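Side-chain contacts in TRAP dicarboxylate transporter, DctP subunit (Sulfurospirillum deleyianum, PDB 4OVS), which binds succinate and probably delivers it, perhaps with related dicarboxylates, to a TRAP transporter in the periplasm: residues A48-E53 with M260-E265; Y142-F147 with K269-D274. All coordinates share one frame; numbering follows the deposited sequence.

Contact 1 of 2, residues A48-E53 with M260-E265; sequences AKRVGE and MKEATE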
loop_
_atom_site.group_PDB
_atom_site.type_symbol
_atom_site.label_atom_id
_atom_site.label_comp_id
_atom_site.label_asym_id
_atom_site.label_seq_id
_atom_site.Cartn_x
_atom_site.Cartn_y
_atom_site.Cartn_z
ATOM N N ALA A 48 -18.093 -1.585 6.357
ATOM C CA ALA A 48 -18.973 -0.761 7.162
ATOM C C ALA A 48 -20.434 -1.146 6.969
ATOM O O ALA A 48 -21.205 -1.308 7.925
ATOM C CB ALA A 48 -18.768 0.731 6.791
ATOM N N LYS A 49 -20.813 -1.324 5.728
ATOM C CA LYS A 49 -22.168 -1.742 5.403
ATOM C C LYS A 49 -22.529 -3.109 6.029
ATOM O O LYS A 49 -23.627 -3.297 6.555
ATOM C CB LYS A 49 -22.287 -1.839 3.890
ATOM C CG LYS A 49 -23.699 -2.039 3.410
ATOM C CD LYS A 49 -23.745 -2.363 1.897
ATOM C CE LYS A 49 -23.680 -3.868 1.601
ATOM N NZ LYS A 49 -24.039 -4.243 0.172
ATOM N N ARG A 50 -21.613 -4.069 5.961
ATOM C CA ARG A 50 -21.910 -5.427 6.456
ATOM C C ARG A 50 -22.037 -5.500 8.004
ATOM O O ARG A 50 -22.913 -6.200 8.539
ATOM C CB ARG A 50 -20.878 -6.410 5.948
ATOM C CG ARG A 50 -20.951 -6.642 4.452
ATOM C CD ARG A 50 -22.276 -7.315 4.071
ATOM N NE ARG A 50 -22.360 -8.669 4.601
ATOM C CZ ARG A 50 -23.445 -9.253 5.103
ATOM N NH1 ARG A 50 -24.599 -8.603 5.218
ATOM N NH2 ARG A 50 -23.351 -10.509 5.533
ATOM N N VAL A 51 -21.182 -4.789 8.718
ATOM C CA VAL A 51 -21.342 -4.664 10.182
ATOM C C VAL A 51 -22.760 -4.198 10.537
ATOM O O VAL A 51 -23.415 -4.809 11.358
ATOM C CB VAL A 51 -20.291 -3.751 10.797
ATOM C CG1 VAL A 51 -20.621 -3.433 12.277
ATOM C CG2 VAL A 51 -18.919 -4.397 10.671
ATOM N N GLY A 52 -23.231 -3.114 9.923
ATOM C CA GLY A 52 -24.586 -2.634 10.132
ATOM C C GLY A 52 -25.655 -3.706 9.904
ATOM O O GLY A 52 -26.560 -3.879 10.722
ATOM N N GLU A 53 -25.572 -4.396 8.768
ATOM C CA GLU A 53 -26.523 -5.447 8.427
ATOM C C GLU A 53 -26.434 -6.616 9.412
ATOM O O GLU A 53 -27.428 -7.031 9.957
ATOM C CB GLU A 53 -26.285 -5.913 6.986
ATOM C CG GLU A 53 -26.544 -4.821 5.980
ATOM C CD GLU A 53 -26.156 -5.183 4.538
ATOM O OE1 GLU A 53 -25.296 -6.066 4.315
ATOM O OE2 GLU A 53 -26.742 -4.590 3.609
HETATM N N MSE A 260 -15.510 -8.353 8.446
HETATM C CA MSE A 260 -14.173 -8.155 7.899
HETATM C C MSE A 260 -13.703 -9.262 6.959
HETATM O O MSE A 260 -13.052 -8.972 5.931
HETATM C CB MSE A 260 -13.136 -7.968 8.985
HETATM C CG MSE A 260 -11.761 -7.525 8.423
HETATM SE SE MSE A 260 -11.821 -5.798 7.477
HETATM C CE MSE A 260 -12.033 -4.633 9.010
ATOM N N LYS A 261 -13.997 -10.524 7.312
ATOM C CA LYS A 261 -13.701 -11.651 6.436
ATOM C C LYS A 261 -14.314 -11.468 5.023
ATOM O O LYS A 261 -13.646 -11.613 4.009
ATOM C CB LYS A 261 -14.205 -12.958 7.086
ATOM C CG LYS A 261 -13.765 -14.237 6.358
ATOM C CD LYS A 261 -14.532 -15.473 6.902
ATOM C CE LYS A 261 -14.150 -16.796 6.226
ATOM N NZ LYS A 261 -12.730 -17.257 6.479
ATOM N N GLU A 262 -15.602 -11.179 4.991
ATOM C CA GLU A 262 -16.310 -10.954 3.746
ATOM C C GLU A 262 -15.707 -9.792 2.964
ATOM O O GLU A 262 -15.534 -9.868 1.738
ATOM C CB GLU A 262 -17.788 -10.701 4.052
ATOM C CG GLU A 262 -18.446 -11.880 4.613
ATOM C CD GLU A 262 -19.943 -11.712 4.830
ATOM O OE1 GLU A 262 -20.548 -10.806 4.214
ATOM O OE2 GLU A 262 -20.510 -12.508 5.601
ATOM N N ALA A 263 -15.324 -8.742 3.678
ATOM C CA ALA A 263 -14.811 -7.533 3.082
ATOM C C ALA A 263 -13.433 -7.756 2.481
ATOM O O ALA A 263 -13.084 -7.169 1.452
ATOM C CB ALA A 263 -14.769 -6.392 4.111
ATOM N N THR A 264 -12.680 -8.654 3.099
ATOM C CA THR A 264 -11.353 -9.009 2.617
ATOM C C THR A 264 -11.497 -9.738 1.273
ATOM O O THR A 264 -10.798 -9.416 0.324
ATOM C CB THR A 264 -10.659 -9.910 3.649
ATOM O OG1 THR A 264 -10.421 -9.168 4.867
ATOM C CG2 THR A 264 -9.373 -10.425 3.135
ATOM N N GLU A 265 -12.430 -10.688 1.201
ATOM C CA GLU A 265 -12.689 -11.478 -0.044
ATOM C C GLU A 265 -13.110 -10.499 -1.157
ATOM O O GLU A 265 -12.627 -10.574 -2.285
ATOM C CB GLU A 265 -13.793 -12.514 0.183
ATOM C CG GLU A 265 -14.530 -12.923 -1.124
ATOM C CD GLU A 265 -15.613 -14.000 -0.932
ATOM O OE1 GLU A 265 -16.531 -13.804 -0.080
ATOM O OE2 GLU A 265 -15.547 -15.038 -1.659
#
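The side chains of Arg-50, on helix 39-54, and Glu-262, on helix 253-289, cross at about a right angle, and their ends form a salt bridge between the helices. The guanidinium comes side-on, turning its NE and NH2 edge to the carboxylate, and the two planes lie 20° apart. Both nitrogens close on one oxygen, NE of Arg-50 lying 2.8 Å and NH2 of Arg-50 3.1 Å from OE1 of Glu-262. A weak third bond runs from NH2 of Arg-50 to OE2 of Glu-262 at 3.5 Å; OE2 has a firmer partner in NE2 of Gln-258. Bends at chi2 and chi3 turn the NE edge to Glu-262, whose chain is extended beyond CG and whose OE1 is met on its syn side. The far corner of the guanidinium is held from its own helix, NH1 of Arg-50 bonding OE1 of Glu-53 at 2.8 Å. A methionine in place of Arg-50 would probably leave both carboxylates without their shared cation, Glu-262 then relying on Gln-258. At the surface, this network joins two helices by charge, one cation serving two carboxylates that stay 6.7 Å apart, OE1 of Glu-53 to OE1 of Glu-262.

Contact 2 of 2, residues Y142-F147 with K269-D274; sequences YWDAGF and KEAALD
Asp-144 packs its side chain against the methyl group of Ala-271, where helix 253-289 runs past strand 137-152 of the central mixed sheet, in the solute-binding fold of the DctP family. The strand carries a classic beta bulge here, Ala-145 and Gly-146 both facing Leu-234 of the neighbouring strand 233-241. CB of Ala-271 sits 3.5 Å from OD2 of Asp-144 and 3.8 Å from CB of Asp-144. The small methyl lets CA of Asp-144 and CA of Ala-271 come to 6.2 Å. With CG anti to the backbone N (chi1 -176°), Asp-144 lays its carboxylate alongside this methyl. The acid finds its polar partners elsewhere: OD1 bonds the hydroxyl of Tyr-233, and OD2 forms a salt bridge with Lys-113, so a buried charge is paired. Helix and strand are also tied further back, Glu-267 accepting from the backbone N of Asp-144. Pro-39 covers Ala-271 and Asp-274 from helix 39-54. On the other side of the strand, the methyl of Ala-145 points away from the helix and touches Tyr-236, a succinate-binding residue. The carbonyl of Ala-145 reaches the helix through water: one water donates to O of Ala-145 at 2.7 Å and to OD2 of Asp-274 at 3.3 Å.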
loop_
_atom_site.group_PDB
_atom_site.type_symbol
_atom_site.label_atom_id
_atom_site.label_comp_id
_atom_site.label_asym_id
_atom_site.label_seq_id
_atom_site.Cartn_x
_atom_site.Cartn_y
_atom_site.Cartn_z
ATOM N N TYR A 142 -4.631 -9.579 5.217
ATOM C CA TYR A 142 -3.993 -8.803 4.177
ATOM C C TYR A 142 -4.939 -8.455 3.037
ATOM O O TYR A 142 -5.731 -9.315 2.587
ATOM C CB TYR A 142 -2.819 -9.568 3.595
ATOM C CG TYR A 142 -1.695 -9.832 4.574
ATOM C CD1 TYR A 142 -0.833 -8.828 4.922
ATOM C CD2 TYR A 142 -1.475 -11.087 5.107
ATOM C CE1 TYR A 142 0.218 -9.044 5.787
ATOM C CE2 TYR A 142 -0.417 -11.316 6.000
ATOM C CZ TYR A 142 0.431 -10.286 6.325
ATOM O OH TYR A 142 1.500 -10.474 7.205
ATOM N N TRP A 143 -4.810 -7.198 2.586
ATOM C CA TRP A 143 -5.485 -6.623 1.412
ATOM C C TRP A 143 -4.480 -6.234 0.329
ATOM O O TRP A 143 -3.325 -5.965 0.639
ATOM C CB TRP A 143 -6.262 -5.386 1.821
ATOM C CG TRP A 143 -7.537 -5.608 2.565
ATOM C CD1 TRP A 143 -7.968 -6.764 3.140
ATOM C CD2 TRP A 143 -8.525 -4.621 2.861
ATOM N NE1 TRP A 143 -9.202 -6.563 3.729
ATOM C CE2 TRP A 143 -9.562 -5.254 3.568
ATOM C CE3 TRP A 143 -8.661 -3.252 2.550
ATOM C CZ2 TRP A 143 -10.725 -4.582 3.965
ATOM C CZ3 TRP A 143 -9.801 -2.610 2.928
ATOM C CH2 TRP A 143 -10.827 -3.268 3.621
ATOM N N ASP A 144 -4.935 -6.182 -0.946
ATOM C CA ASP A 144 -4.091 -6.005 -2.135
ATOM C C ASP A 144 -4.288 -4.566 -2.669
ATOM O O ASP A 144 -5.412 -4.071 -2.659
ATOM C CB ASP A 144 -4.607 -6.940 -3.244
ATOM C CG ASP A 144 -3.767 -6.917 -4.491
ATOM O OD1 ASP A 144 -2.625 -6.410 -4.484
ATOM O OD2 ASP A 144 -4.255 -7.456 -5.523
ATOM N N ALA A 145 -3.212 -3.928 -3.095
ATOM C CA ALA A 145 -3.317 -2.741 -3.938
ATOM C C ALA A 145 -2.861 -3.115 -5.319
ATOM O O ALA A 145 -3.680 -3.276 -6.183
ATOM C CB ALA A 145 -2.512 -1.516 -3.377
ATOM N N GLY A 146 -1.542 -3.243 -5.512
ATOM C CA GLY A 146 -1.001 -3.725 -6.742
ATOM C C GLY A 146 0.484 -3.453 -6.826
ATOM O O GLY A 146 1.086 -2.889 -5.920
ATOM N N PHE A 147 1.072 -3.857 -7.943
ATOM C CA PHE A 147 2.451 -3.547 -8.220
ATOM C C PHE A 147 2.612 -2.062 -8.557
ATOM O O PHE A 147 1.689 -1.420 -9.040
ATOM C CB PHE A 147 2.965 -4.429 -9.354
ATOM C CG PHE A 147 3.190 -5.847 -8.946
ATOM C CD1 PHE A 147 4.403 -6.246 -8.395
ATOM C CD2 PHE A 147 2.187 -6.768 -9.077
ATOM C CE1 PHE A 147 4.601 -7.531 -8.013
ATOM C CE2 PHE A 147 2.387 -8.055 -8.690
ATOM C CZ PHE A 147 3.604 -8.440 -8.161
ATOM N N LYS A 269 -11.123 -9.137 -4.835
ATOM C CA LYS A 269 -11.768 -9.269 -6.138
ATOM C C LYS A 269 -11.710 -7.908 -6.863
ATOM O O LYS A 269 -11.299 -7.842 -8.007
ATOM C CB LYS A 269 -13.203 -9.799 -5.938
ATOM C CG LYS A 269 -13.254 -11.299 -5.561
ATOM C CD LYS A 269 -14.678 -11.683 -5.125
ATOM C CE LYS A 269 -14.787 -13.062 -4.563
ATOM N NZ LYS A 269 -14.496 -14.125 -5.525
ATOM N N GLU A 270 -12.026 -6.817 -6.155
ATOM C CA GLU A 270 -11.978 -5.503 -6.735
ATOM C C GLU A 270 -10.546 -5.202 -7.171
ATOM O O GLU A 270 -10.321 -4.636 -8.215
ATOM C CB GLU A 270 -12.476 -4.430 -5.753
ATOM C CG GLU A 270 -14.012 -4.390 -5.575
ATOM C CD GLU A 270 -14.780 -3.796 -6.778
ATOM O OE1 GLU A 270 -16.027 -3.868 -6.754
ATOM O OE2 GLU A 270 -14.168 -3.244 -7.722
ATOM N N ALA A 271 -9.574 -5.630 -6.392
ATOM C CA ALA A 271 -8.179 -5.374 -6.765
ATOM C C ALA A 271 -7.727 -6.157 -7.977
ATOM O O ALA A 271 -6.885 -5.653 -8.699
ATOM C CB ALA A 271 -7.228 -5.600 -5.626
ATOM N N ALA A 272 -8.262 -7.364 -8.215
ATOM C CA ALA A 272 -7.949 -8.107 -9.416
ATOM C C ALA A 272 -8.387 -7.347 -10.708
ATOM O O ALA A 272 -7.655 -7.286 -11.677
ATOM C CB ALA A 272 -8.579 -9.497 -9.334
ATOM N N LEU A 273 -9.596 -6.804 -10.711
ATOM C CA LEU A 273 -10.100 -5.956 -11.779
ATOM C C LEU A 273 -9.335 -4.662 -12.006
ATOM O O LEU A 273 -9.456 -4.005 -13.075
ATOM C CB LEU A 273 -11.548 -5.581 -11.447
ATOM C CG LEU A 273 -12.560 -6.730 -11.427
ATOM C CD1 LEU A 273 -13.848 -6.325 -10.768
ATOM C CD2 LEU A 273 -12.834 -7.252 -12.844
ATOM N N ASP A 274 -8.595 -4.224 -11.007
ATOM C CA ASP A 274 -8.236 -2.811 -10.930
ATOM C C ASP A 274 -7.204 -2.361 -11.967
ATOM O O ASP A 274 -7.314 -1.259 -12.496
ATOM C CB ASP A 274 -7.737 -2.490 -9.516
ATOM C CG ASP A 274 -7.766 -1.004 -9.199
ATOM O OD1 ASP A 274 -8.838 -0.379 -9.350
ATOM O OD2 ASP A 274 -6.718 -0.490 -8.747
HETATM O O HOH W 1 -3.702 -4.788 -8.621
HETATM O O HOH W 2 -5.953 -1.790 -5.834
#

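Helix 253-289 takes part in both contacts, whose centres lie about 17 Å apart: contact 1 ties it to helix 39-54 at the surface, contact 2 to strand 137-152 in the interior. Between them the segments touch directly. OG1 of Thr-264 and NE1 of Trp-143 are 3.1 Å apart, a probable hydrogen bond, and SE of the selenomethionine at Met-260 packs 3.9 Å from CZ2 of Trp-143. Contact 2 borders the succinate site, the side chain of Ala-145 lying about 5 Å from the bound ligand and about 6 Å from the side chain of Asn-213, whereas contact 1 lies away from the binding residues.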